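TetR-family transcriptional regulator (Streptomyces coelicolor, PDB 2G7L) probably acts as a dimeric, DNA-binding transcriptional regulator that controls gene expression through an N-terminal helix-turn-helix domain. Local coordinates at the interface of chains A and B. Sequence-based numbering; all coordinates share one arbitrary frame. Chains: chain A/B, TetR-family transcriptional regulator.

The interface of chains A and B. Residues chain A 115, 154-155, 158-159, 161-162; chain B 115, 154, 158.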
# COMPACT_ATOMS: atom_id res chain seq x y z
N LEU A 115 5.36 -4.14 -0.43
CA LEU A 115 4.94 -3.54 0.87
C LEU A 115 5.35 -4.37 2.05
O LEU A 115 5.61 -3.83 3.10
CB LEU A 115 3.44 -3.21 0.92
CG LEU A 115 2.97 -2.27 -0.19
CD1 LEU A 115 1.51 -2.47 -0.55
CD2 LEU A 115 3.30 -0.79 0.03
N GLN A 154 6.25 4.32 -1.92
CA GLN A 154 5.16 3.60 -1.26
C GLN A 154 3.81 3.87 -1.92
O GLN A 154 2.99 3.00 -2.01
CB GLN A 154 5.06 3.95 0.20
CG GLN A 154 4.12 2.95 0.95
CD GLN A 154 3.73 3.48 2.25
OE1 GLN A 154 4.34 3.19 3.25
NE2 GLN A 154 2.74 4.37 2.25
N ASP A 155 3.60 5.08 -2.37
CA ASP A 155 2.34 5.51 -2.99
C ASP A 155 2.13 4.80 -4.33
O ASP A 155 1.01 4.31 -4.61
CB ASP A 155 2.37 7.03 -3.16
CG ASP A 155 1.19 7.58 -4.00
OD1 ASP A 155 0.00 7.38 -3.57
OD2 ASP A 155 1.47 8.20 -5.06
N ALA A 158 1.55 1.09 -3.43
CA ALA A 158 0.18 0.84 -2.90
C ALA A 158 -0.84 0.88 -4.01
O ALA A 158 -1.72 0.04 -4.05
CB ALA A 158 -0.18 1.81 -1.76
N THR A 159 -0.71 1.80 -4.94
CA THR A 159 -1.69 1.91 -6.05
C THR A 159 -1.62 0.74 -7.04
O THR A 159 -2.64 0.31 -7.61
CB THR A 159 -1.58 3.26 -6.82
OG1 THR A 159 -1.81 4.37 -5.93
CG2 THR A 159 -2.64 3.35 -7.95
N ALA A 161 -0.55 -2.26 -6.14
CA ALA A 161 -1.11 -3.35 -5.31
C ALA A 161 -2.60 -3.63 -5.49
O ALA A 161 -3.04 -4.80 -5.40
CB ALA A 161 -0.76 -3.15 -3.81
N GLU A 162 -3.36 -2.56 -5.70
CA GLU A 162 -4.81 -2.57 -5.91
C GLU A 162 -5.22 -3.01 -7.30
O GLU A 162 -6.40 -3.17 -7.55
CB GLU A 162 -5.39 -1.16 -5.67
CG GLU A 162 -5.19 -0.52 -4.22
CD GLU A 162 -5.87 0.89 -4.09
OE1 GLU A 162 -6.50 1.14 -3.03
OE2 GLU A 162 -5.76 1.75 -5.02
N LEU B 115 -5.81 -3.47 0.48
CA LEU B 115 -5.33 -2.95 -0.83
C LEU B 115 -5.83 -3.73 -2.00
O LEU B 115 -6.03 -3.18 -3.06
CB LEU B 115 -3.79 -2.80 -0.88
CG LEU B 115 -3.22 -1.91 0.22
CD1 LEU B 115 -1.79 -2.26 0.58
CD2 LEU B 115 -3.37 -0.40 -0.02
N GLN B 154 -5.69 5.05 1.87
CA GLN B 154 -4.70 4.19 1.22
C GLN B 154 -3.33 4.31 1.87
O GLN B 154 -2.61 3.36 1.97
CB GLN B 154 -4.56 4.52 -0.25
CG GLN B 154 -3.74 3.40 -0.98
CD GLN B 154 -3.29 3.87 -2.29
OE1 GLN B 154 -3.94 3.64 -3.29
NE2 GLN B 154 -2.21 4.63 -2.30
N ALA B 158 -1.41 1.30 3.41
CA ALA B 158 -0.08 0.89 2.89
C ALA B 158 0.94 0.83 4.00
O ALA B 158 1.72 -0.11 4.05
CB ALA B 158 0.39 1.80 1.74
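In both chains Gln154 holds CG anti to its backbone N (chi1 -168°) and continues extended, so its terminal amide reaches the partner's helix 142-161. A:Leu115 and B:Leu115 instead set CG anti to the carbonyl carbon (chi1 -57°), and the second torsion then turns CD1 of each toward the other. The leucines meet tip to tip, CD1 of A:Leu115 lying 3.5 Å from CD1 of B:Leu115, tighter than usual methyl packing. Beside them the two-fold relation also pairs the alanines, with A:Ala158 CB and B:Ala158 CB 3.6 Å apart, consistent with a close approach of the two helices. Each alanine methyl is further covered by the opposite glutamine, as shown by the 3.5 Å between A:Ala158 CB and B:Gln154 NE2.

The amide of B:Gln154 spans a polar strip on chain A. A:Thr159 crosses it at about a right angle; its OG1 donates mainly to the backbone A:Asp155 O, 3.1 Å away, from above the carbonyl plane. The 3.5 Å pair of A:Thr159 OG1 with B:Gln154 OE1 is a weak hydrogen bond, a shared or alternative use of the same proton. The extended A:Glu162 chain crosses B:Gln154 obliquely, its carboxylate almost perpendicular to the amide (84°). As modelled, A:Glu162 OE2 lies 3.1 Å from B:Gln154 OE1, a clash of two acceptors; a protonated carboxylate or a flipped amide could relieve it, though the flip would turn the amide oxygen toward A:Asp155 OD1, and the coordinates do not decide.

The patch joins the C-terminal end of helix 108-116 and the last turns of helix 142-161, with A:Glu162 just beyond, around the two-fold axis, within the C-terminal regulatory region through which TetR-family proteins typically dimerise, away from the N-terminal DNA-binding helices.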